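Local coordinates for protein 5-Carboxyvanillate Decarboxylase (Novosphingobium aromaticivorans, PDB 4QRN) that probably catalyses the decarboxylation of 5-carboxyvanillate in a metal-dependent active site that here holds manganese and a nitro-substituted inhibitor, at residues 34-39 with 103-108; 179-184 with 207-212; 300-305 with 324-329. One frame throughout, in Å; residues are numbered along the deposited sequence.

How the contacts relate
The three contacts illustrate how an amidohydrolase barrel is assembled from parallel strands with helices packed outside them. Contact 1 joins the start of strand 38-44 to that of strand 106-111, and contact 2 joins strand 177-179 to strand 207-209; contact 3 belongs to the outer layer, where helix 298-304 meets helix 316-326 on the flanks of strand 306-309. They lie well apart, with centres 21 to 24 Å from one another and no direct touch. Contact 2 carries His210, a manganese ligand. Contact 1 lies farther off, the side chain of Ala39 about 11 Å from the metal, whereas contact 3 sits away from it.

Contact 1. Residues 34-39 with 103-108; sequences GYLRIA and GIDKAI
The ends of residues 34-39 and 103-108 pair as parallel strands, Ile38 with Lys106 and Ala39 with Ala107, through bonds from Ala39 N to Lys106 O (2.8 Å) and from Ile108 N to Ala39 O (2.9 Å). Just before this pairing Arg37 and Asp105 grip each other: Arg37 N gives a nearly straight bond to the anti lone pair of Asp105 OD2 (2.8 Å), while Arg37 O accepts from both Asp105 N (2.9 Å) and Lys106 N (3.3 Å). Leu36 crosses the carboxylate at about a right angle, its CD2 3.7 Å from Asp105 CG. The other carboxylate oxygen, OD1, is held by Gly30 N. With its chain extended from CG to NE, Arg37 runs past Gly103, and its NH1 meets Gly103 O edge-on (2.9 Å); that glycine closes helix 93-101 in a Schellman motif. NH2 goes on to a salt bridge with Asp350. Cutting Arg37 back to an alanine would probably strand the charge of Asp350 and deprive Gly103 O of this donor. Ala39 CB packs on Ile104 CG2 at 3.9 Å. The chemistry thus ties a helix end, a strand entry and an acid remote in sequence together through one buried arginine.

Contact 2. Residues 179-184 with 207-212; sequences INSHTQ and LYIHPA. With MN (manganese (II) ion), chain E; 1DF (4-hydroxy-3-methoxy-5-nitrobenzoic acid), chain F.
Ile179 O, at the end of its strand, is approached from two directions: His210 N bonds to it across the contact (2.9 Å), and Ser181 N, in its own segment, makes a weak bond (3.0 Å) that closes an inverse gamma turn centred on Asn180. One step back, Ile179 N reaches Tyr208 O almost head-on, completing the parallel pairing with Ile209, and Ile179 CG1 rests on Leu207 CD1 at 3.7 Å. Beyond the turn Asn180 stands beside His210, its OD1 3.7 Å from His210 CB and its amide turned 77° from the imidazole plane; that oxygen accepts from Gln178. Ala212 CB fits closely against Asn180 O at 3.3 Å. With CG anti to the backbone nitrogen (chi1 -174°), His210 swings its ring away from residues 179-184 toward the metal, and NE2 binds the manganese at 2.2 Å. The second ring nitrogen, ND1, donates to a lone pair of Pro211 O (2.9 Å), an oxygen that also receives Ser113, while Pro211 CD lies over one face, toward its rim. Glu41, Asp336, a water and the inhibitor's phenolic and nitro oxygens complete the coordination, and Tyr208 OH steadies Glu41 from the second shell. The outcome is a metal ligand whose ring rotation is probably fixed by the carbonyl of the next residue, Pro211, and whose backbone is held by the neighbouring strand.

Contact 3. Residues 300-305 with 324-329; sequences GYLKSN and QVMGED
Met326 and Leu302 meet where two helices end, and the shape of the methionine decides how. Its chain is folded at both later torsions (chi2 -88°, chi3 -48°), which curls the thioether back toward helix 298-304: SD lies 4.2 Å from Leu302 CB, and the terminal CE comes up to Leu302 O at 3.4 Å. Leu302 points at the partner segment, and its CD1 makes a looser contact with Val325 CG1 (4.4 Å). Leu272 of helix 268-284 touches both of these side chains, while Trp315 of the second subunit packs on Val325, so the apolar patch continues toward the dimer interface. Lys303 behaves in the contrary way. Fully extended beyond CG, it lies alongside the last turn of helix 316-326 and brings CE to within 3.4 Å of Val325 O. The helix stops here, Gly327 leaving helical geometry with a positive phi. No direct hydrogen bond crosses the contact; instead a single water donates to Met326 O (2.8 Å) and, weakly, to Lys303 O (3.3 Å), spanning the two backbones. The contact therefore joins buried apolar side chains to a single water bridge beside the exposed Lys303. Carbonyl oxygens at the close of helix 316-326 would be expected to carry partial negative charge, and the aliphatic end of Lys303, polarised by its ammonium group, is probably a congenial neighbour for them.

Contact 1. Residues 34-39 with 103-108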
loop_
_atom_site.group_PDB
_atom_site.type_symbol
_atom_site.label_atom_id
_atom_site.label_comp_id
_atom_site.label_asym_id
_atom_site.label_seq_id
_atom_site.Cartn_x
_atom_site.Cartn_y
_atom_site.Cartn_z
ATOM N N GLY A 34 22.891 11.331 23.664
ATOM C CA GLY A 34 21.806 12.157 24.180
ATOM C C GLY A 34 20.475 11.436 24.263
ATOM O O GLY A 34 19.476 12.049 24.654
ATOM N N TYR A 35 20.454 10.151 23.912
ATOM C CA TYR A 35 19.255 9.342 23.951
ATOM C C TYR A 35 19.702 7.897 24.071
ATOM O O TYR A 35 20.762 7.542 23.578
ATOM C CB TYR A 35 18.388 9.529 22.685
ATOM C CG TYR A 35 19.152 9.455 21.386
ATOM C CD1 TYR A 35 19.462 8.234 20.775
ATOM C CD2 TYR A 35 19.584 10.618 20.764
ATOM C CE1 TYR A 35 20.186 8.196 19.594
ATOM C CE2 TYR A 35 20.319 10.581 19.600
ATOM C CZ TYR A 35 20.587 9.372 18.994
ATOM O OH TYR A 35 21.315 9.360 17.819
ATOM N N LEU A 36 18.867 7.076 24.695
ATOM C CA LEU A 36 18.979 5.634 24.540
ATOM C C LEU A 36 18.381 5.241 23.203
ATOM O O LEU A 36 17.474 5.921 22.706
ATOM C CB LEU A 36 18.221 4.903 25.648
ATOM C CG LEU A 36 18.682 5.169 27.068
ATOM C CD1 LEU A 36 17.780 4.409 28.039
ATOM C CD2 LEU A 36 20.136 4.771 27.266
ATOM N N ARG A 37 18.874 4.157 22.619
ATOM C CA ARG A 37 18.259 3.594 21.424
ATOM C C ARG A 37 17.379 2.425 21.862
ATOM O O ARG A 37 17.903 1.386 22.286
ATOM C CB ARG A 37 19.293 3.149 20.406
ATOM C CG ARG A 37 20.237 4.268 19.967
ATOM C CD ARG A 37 21.089 3.837 18.796
ATOM N NE ARG A 37 22.165 4.760 18.455
ATOM C CZ ARG A 37 23.340 4.806 19.071
ATOM N NH1 ARG A 37 23.598 3.997 20.099
ATOM N NH2 ARG A 37 24.262 5.662 18.632
ATOM N N ILE A 38 16.063 2.611 21.774
ATOM C CA ILE A 38 15.088 1.585 22.137
ATOM C C ILE A 38 14.452 1.076 20.844
ATOM O O ILE A 38 13.761 1.837 20.148
ATOM C CB ILE A 38 14.027 2.131 23.108
ATOM C CG1 ILE A 38 14.724 2.679 24.380
ATOM C CG2 ILE A 38 13.004 1.040 23.417
ATOM C CD1 ILE A 38 13.781 3.247 25.432
ATOM N N ALA A 39 14.718 -0.182 20.503
ATOM C CA ALA A 39 14.225 -0.772 19.269
ATOM C C ALA A 39 12.895 -1.473 19.558
ATOM O O ALA A 39 12.844 -2.378 20.377
ATOM C CB ALA A 39 15.253 -1.751 18.737
ATOM N N GLY A 103 24.720 -0.451 19.230
ATOM C CA GLY A 103 24.313 0.599 20.139
ATOM C C GLY A 103 22.859 0.550 20.584
ATOM O O GLY A 103 22.317 1.582 20.986
ATOM N N ILE A 104 22.234 -0.626 20.503
ATOM C CA ILE A 104 20.845 -0.763 20.890
ATOM C C ILE A 104 20.757 -1.050 22.386
ATOM O O ILE A 104 21.218 -2.084 22.874
ATOM C CB ILE A 104 20.120 -1.845 20.062
ATOM C CG1 ILE A 104 20.199 -1.526 18.560
ATOM C CG2 ILE A 104 18.682 -1.995 20.552
ATOM C CD1 ILE A 104 19.734 -0.128 18.165
ATOM N N ASP A 105 20.193 -0.099 23.125
ATOM C CA ASP A 105 20.096 -0.211 24.584
ATOM C C ASP A 105 19.015 -1.176 25.033
ATOM O O ASP A 105 19.229 -1.936 25.978
ATOM C CB ASP A 105 19.877 1.183 25.172
ATOM C CG ASP A 105 21.070 2.065 24.939
ATOM O OD1 ASP A 105 22.110 1.801 25.592
ATOM O OD2 ASP A 105 20.996 2.990 24.092
ATOM N N LYS A 106 17.845 -1.126 24.400
ATOM C CA LYS A 106 16.742 -1.996 24.781
ATOM C C LYS A 106 16.040 -2.461 23.534
ATOM O O LYS A 106 15.973 -1.726 22.536
ATOM C CB LYS A 106 15.742 -1.262 25.677
ATOM C CG LYS A 106 16.365 -0.697 26.952
ATOM C CD LYS A 106 15.310 -0.173 27.909
ATOM C CE LYS A 106 15.964 0.396 29.166
ATOM N NZ LYS A 106 14.962 0.790 30.187
ATOM N N ALA A 107 15.509 -3.681 23.610
ATOM C CA ALA A 107 14.742 -4.282 22.529
ATOM C C ALA A 107 13.397 -4.728 23.075
ATOM O O ALA A 107 13.344 -5.398 24.118
ATOM C CB ALA A 107 15.498 -5.463 21.957
ATOM N N ILE A 108 12.335 -4.398 22.354
ATOM C CA ILE A 108 10.996 -4.881 22.658
ATOM C C ILE A 108 10.745 -6.078 21.764
ATOM O O ILE A 108 10.725 -5.964 20.537
ATOM C CB ILE A 108 9.951 -3.782 22.476
ATOM C CG1 ILE A 108 10.413 -2.538 23.282
ATOM C CG2 ILE A 108 8.577 -4.306 22.869
ATOM C CD1 ILE A 108 9.396 -1.439 23.439
#

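Contact 2. Residues 179-184 with 207-212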
loop_
_atom_site.group_PDB
_atom_site.type_symbol
_atom_site.label_atom_id
_atom_site.label_comp_id
_atom_site.label_asym_id
_atom_site.label_seq_id
_atom_site.Cartn_x
_atom_site.Cartn_y
_atom_site.Cartn_z
ATOM N N ILE A 179 -0.053 -9.122 17.754
ATOM C CA ILE A 179 -0.841 -10.052 16.959
ATOM C C ILE A 179 -0.333 -9.922 15.529
ATOM O O ILE A 179 -0.176 -8.812 15.001
ATOM C CB ILE A 179 -2.356 -9.773 17.067
ATOM C CG1 ILE A 179 -2.824 -10.078 18.500
ATOM C CG2 ILE A 179 -3.142 -10.611 16.023
ATOM C CD1 ILE A 179 -4.317 -9.841 18.744
ATOM N N ASN A 180 -0.051 -11.066 14.915
ATOM C CA ASN A 180 0.543 -11.153 13.587
ATOM C C ASN A 180 -0.546 -11.138 12.544
ATOM O O ASN A 180 -0.790 -12.114 11.829
ATOM C CB ASN A 180 1.407 -12.405 13.552
ATOM C CG ASN A 180 2.391 -12.388 14.658
ATOM O OD1 ASN A 180 3.271 -11.524 14.662
ATOM N ND2 ASN A 180 2.228 -13.286 15.647
ATOM N N SER A 181 -1.252 -10.016 12.501
ATOM C CA SER A 181 -2.339 -9.748 11.586
ATOM C C SER A 181 -3.366 -10.881 11.604
ATOM O O SER A 181 -3.805 -11.248 12.692
ATOM C CB SER A 181 -1.822 -9.332 10.205
ATOM O OG SER A 181 -2.814 -8.574 9.565
ATOM N N HIS A 182 -3.848 -11.348 10.446
ATOM C CA HIS A 182 -5.002 -12.249 10.433
ATOM C C HIS A 182 -4.736 -13.555 11.192
ATOM O O HIS A 182 -3.598 -13.996 11.365
ATOM C CB HIS A 182 -5.416 -12.587 8.981
ATOM C CG HIS A 182 -4.478 -13.517 8.290
ATOM N ND1 HIS A 182 -4.677 -14.885 8.241
ATOM C CD2 HIS A 182 -3.324 -13.264 7.623
ATOM C CE1 HIS A 182 -3.670 -15.432 7.574
ATOM N NE2 HIS A 182 -2.841 -14.471 7.181
ATOM N N THR A 183 -5.831 -14.176 11.629
ATOM C CA THR A 183 -5.761 -15.527 12.159
ATOM C C THR A 183 -6.586 -16.412 11.252
ATOM O O THR A 183 -7.821 -16.296 11.201
ATOM C CB THR A 183 -6.244 -15.590 13.636
ATOM O OG1 THR A 183 -5.295 -14.899 14.447
ATOM C CG2 THR A 183 -6.354 -17.032 14.140
ATOM N N GLN A 184 -5.886 -17.239 10.483
ATOM C CA GLN A 184 -6.551 -18.184 9.580
ATOM C C GLN A 184 -7.584 -17.478 8.690
ATOM O O GLN A 184 -8.685 -17.979 8.453
ATOM C CB GLN A 184 -7.130 -19.356 10.376
ATOM C CG GLN A 184 -5.996 -20.143 11.008
ATOM C CD GLN A 184 -6.467 -21.221 11.949
ATOM O OE1 GLN A 184 -7.344 -22.006 11.605
ATOM N NE2 GLN A 184 -5.894 -21.262 13.147
ATOM N N LEU A 207 -1.764 -2.737 21.550
ATOM C CA LEU A 207 -1.710 -3.847 20.624
ATOM C C LEU A 207 -0.784 -3.481 19.486
ATOM O O LEU A 207 -1.017 -2.458 18.826
ATOM C CB LEU A 207 -3.107 -4.082 20.052
ATOM C CG LEU A 207 -3.176 -5.057 18.881
ATOM C CD1 LEU A 207 -2.665 -6.470 19.264
ATOM C CD2 LEU A 207 -4.592 -5.128 18.349
ATOM N N TYR A 208 0.238 -4.291 19.215
ATOM C CA TYR A 208 1.060 -4.119 18.012
ATOM C C TYR A 208 0.518 -5.094 16.958
ATOM O O TYR A 208 0.538 -6.314 17.179
ATOM C CB TYR A 208 2.525 -4.416 18.360
ATOM C CG TYR A 208 3.544 -3.793 17.409
ATOM C CD1 TYR A 208 3.631 -4.163 16.069
ATOM C CD2 TYR A 208 4.422 -2.816 17.858
ATOM C CE1 TYR A 208 4.569 -3.577 15.211
ATOM C CE2 TYR A 208 5.375 -2.252 17.022
ATOM C CZ TYR A 208 5.448 -2.640 15.703
ATOM O OH TYR A 208 6.393 -2.057 14.889
ATOM N N ILE A 209 -0.005 -4.569 15.846
ATOM C CA ILE A 209 -0.422 -5.447 14.749
ATOM C C ILE A 209 0.766 -5.538 13.811
ATOM O O ILE A 209 1.088 -4.592 13.088
ATOM C CB ILE A 209 -1.680 -4.983 14.022
ATOM C CG1 ILE A 209 -2.841 -4.872 15.001
ATOM C CG2 ILE A 209 -2.021 -6.012 12.922
ATOM C CD1 ILE A 209 -4.154 -4.407 14.381
ATOM N N HIS A 210 1.457 -6.670 13.891
ATOM C CA HIS A 210 2.625 -6.951 13.077
ATOM C C HIS A 210 2.181 -7.662 11.797
ATOM O O HIS A 210 1.165 -8.362 11.801
ATOM C CB HIS A 210 3.538 -7.881 13.882
ATOM C CG HIS A 210 4.860 -8.137 13.230
ATOM N ND1 HIS A 210 5.034 -9.081 12.250
ATOM C CD2 HIS A 210 6.067 -7.545 13.409
ATOM C CE1 HIS A 210 6.298 -9.043 11.840
ATOM N NE2 HIS A 210 6.955 -8.136 12.545
ATOM N N PRO A 211 2.943 -7.550 10.697
ATOM C CA PRO A 211 2.506 -8.237 9.482
ATOM C C PRO A 211 2.527 -9.753 9.595
ATOM O O PRO A 211 3.172 -10.385 10.443
ATOM C CB PRO A 211 3.531 -7.792 8.435
ATOM C CG PRO A 211 4.042 -6.472 8.912
ATOM C CD PRO A 211 4.060 -6.616 10.436
ATOM N N ALA A 212 1.819 -10.336 8.641
ATOM C CA ALA A 212 1.889 -11.738 8.293
ATOM C C ALA A 212 1.712 -11.805 6.797
ATOM O O ALA A 212 1.244 -10.864 6.152
ATOM C CB ALA A 212 0.798 -12.549 9.006
HETATM MN MN MN E . 9.017 -7.444 12.056
HETATM C C1 1DF F . 10.529 -10.382 7.521
HETATM C CO1 1DF F . 10.398 -9.060 7.842
HETATM C CO2 1DF F . 9.919 -11.355 8.344
HETATM C CM1 1DF F . 9.719 -8.770 9.073
HETATM C CM2 1DF F . 9.404 -11.031 9.583
HETATM O OM 1DF F . 8.849 -11.940 10.439
HETATM C CZ 1DF F . 9.404 -9.721 10.040
HETATM C CC 1DF F . 11.227 -10.827 6.289
HETATM C CV 1DF F . 8.574 -13.241 9.919
HETATM O O1 1DF F . 12.187 -10.077 5.833
HETATM O O2 1DF F . 10.885 -11.892 5.765
HETATM O O3 1DF F . 9.085 -9.405 11.261
HETATM N N 1DF F . 9.157 -7.377 9.153
HETATM O O11 1DF F . 8.454 -7.021 10.056
HETATM O O22 1DF F . 9.318 -6.633 8.146
HETATM O O HOH W 1 9.712 -7.962 14.067
#

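Contact 3. Residues 300-305 with 324-329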
loop_
_atom_site.group_PDB
_atom_site.type_symbol
_atom_site.label_atom_id
_atom_site.label_comp_id
_atom_site.label_asym_id
_atom_site.label_seq_id
_atom_site.Cartn_x
_atom_site.Cartn_y
_atom_site.Cartn_z
ATOM N N GLY A 300 -8.042 11.898 12.428
ATOM C CA GLY A 300 -8.231 12.008 13.859
ATOM C C GLY A 300 -7.807 10.762 14.613
ATOM O O GLY A 300 -7.152 10.870 15.659
ATOM N N TYR A 301 -8.167 9.591 14.109
ATOM C CA TYR A 301 -7.759 8.362 14.786
ATOM C C TYR A 301 -6.253 8.171 14.712
ATOM O O TYR A 301 -5.671 7.646 15.655
ATOM C CB TYR A 301 -8.471 7.121 14.215
ATOM C CG TYR A 301 -9.963 7.162 14.442
ATOM C CD1 TYR A 301 -10.492 7.170 15.737
ATOM C CD2 TYR A 301 -10.844 7.234 13.375
ATOM C CE1 TYR A 301 -11.859 7.231 15.948
ATOM C CE2 TYR A 301 -12.200 7.308 13.571
ATOM C CZ TYR A 301 -12.705 7.311 14.854
ATOM O OH TYR A 301 -14.067 7.421 15.003
ATOM N N LEU A 302 -5.618 8.552 13.606
ATOM C CA LEU A 302 -4.157 8.431 13.568
ATOM C C LEU A 302 -3.514 9.275 14.645
ATOM O O LEU A 302 -2.518 8.870 15.236
ATOM C CB LEU A 302 -3.579 8.820 12.217
ATOM C CG LEU A 302 -3.913 7.902 11.055
ATOM C CD1 LEU A 302 -3.137 8.399 9.856
ATOM C CD2 LEU A 302 -3.582 6.453 11.346
ATOM N N LYS A 303 -4.082 10.434 14.926
ATOM C CA LYS A 303 -3.479 11.340 15.887
ATOM C C LYS A 303 -3.799 10.987 17.340
ATOM O O LYS A 303 -3.094 11.445 18.227
ATOM C CB LYS A 303 -3.895 12.772 15.579
ATOM C CG LYS A 303 -3.280 13.300 14.284
ATOM C CD LYS A 303 -3.719 14.724 14.023
ATOM C CE LYS A 303 -2.956 15.357 12.877
ATOM N NZ LYS A 303 -3.341 16.785 12.714
ATOM N N SER A 304 -4.831 10.186 17.594
ATOM C CA SER A 304 -5.216 9.861 18.976
ATOM C C SER A 304 -5.081 8.396 19.365
ATOM O O SER A 304 -4.990 8.116 20.565
ATOM C CB SER A 304 -6.638 10.297 19.249
ATOM O OG SER A 304 -7.541 9.672 18.382
ATOM N N ASN A 305 -5.090 7.482 18.401
ATOM C CA ASN A 305 -5.174 6.051 18.716
ATOM C C ASN A 305 -4.190 5.162 17.987
ATOM O O ASN A 305 -4.099 3.992 18.338
ATOM C CB ASN A 305 -6.581 5.513 18.446
ATOM C CG ASN A 305 -7.617 6.135 19.338
ATOM O OD1 ASN A 305 -8.257 7.138 18.984
ATOM N ND2 ASN A 305 -7.794 5.556 20.511
ATOM N N GLN A 324 5.188 14.438 10.630
ATOM C CA GLN A 324 4.309 15.561 10.359
ATOM C C GLN A 324 2.833 15.138 10.400
ATOM O O GLN A 324 1.998 15.861 10.957
ATOM C CB GLN A 324 4.674 16.188 9.021
ATOM C CG GLN A 324 3.896 17.478 8.724
ATOM C CD GLN A 324 3.993 17.931 7.277
ATOM O OE1 GLN A 324 5.040 17.812 6.641
ATOM N NE2 GLN A 324 2.890 18.461 6.750
ATOM N N VAL A 325 2.497 13.992 9.813
ATOM C CA VAL A 325 1.096 13.559 9.747
ATOM C C VAL A 325 0.567 13.124 11.115
ATOM O O VAL A 325 -0.542 13.472 11.510
ATOM C CB VAL A 325 0.959 12.370 8.754
ATOM C CG1 VAL A 325 -0.433 11.735 8.845
ATOM C CG2 VAL A 325 1.238 12.844 7.334
ATOM N N MET A 326 1.371 12.340 11.827
ATOM C CA MET A 326 0.929 11.703 13.075
ATOM C C MET A 326 1.209 12.579 14.291
ATOM O O MET A 326 0.570 12.397 15.327
ATOM C CB MET A 326 1.711 10.404 13.342
ATOM C CG MET A 326 1.850 9.376 12.271
ATOM S SD MET A 326 0.551 8.208 12.200
ATOM C CE MET A 326 0.320 7.648 13.885
ATOM N N GLY A 327 2.223 13.442 14.188
ATOM C CA GLY A 327 2.825 14.095 15.340
ATOM C C GLY A 327 4.129 13.408 15.724
ATOM O O GLY A 327 4.224 12.171 15.758
ATOM N N GLU A 328 5.135 14.210 16.069
ATOM C CA GLU A 328 6.434 13.635 16.404
ATOM C C GLU A 328 6.425 12.795 17.678
ATOM O O GLU A 328 7.349 12.011 17.876
ATOM C CB GLU A 328 7.501 14.706 16.493
ATOM C CG GLU A 328 7.319 15.620 17.658
ATOM C CD GLU A 328 8.477 16.578 17.838
ATOM O OE1 GLU A 328 9.266 16.760 16.887
ATOM O OE2 GLU A 328 8.617 17.154 18.936
ATOM N N ASP A 329 5.399 12.914 18.512
ATOM C CA ASP A 329 5.294 12.077 19.697
ATOM C C ASP A 329 4.805 10.672 19.385
ATOM O O ASP A 329 4.763 9.850 20.299
ATOM C CB ASP A 329 4.305 12.667 20.723
ATOM C CG ASP A 329 4.759 13.942 21.360
ATOM O OD1 ASP A 329 5.897 14.378 21.136
ATOM O OD2 ASP A 329 3.942 14.492 22.135
HETATM O O HOH W 2 -0.945 13.762 17.182
#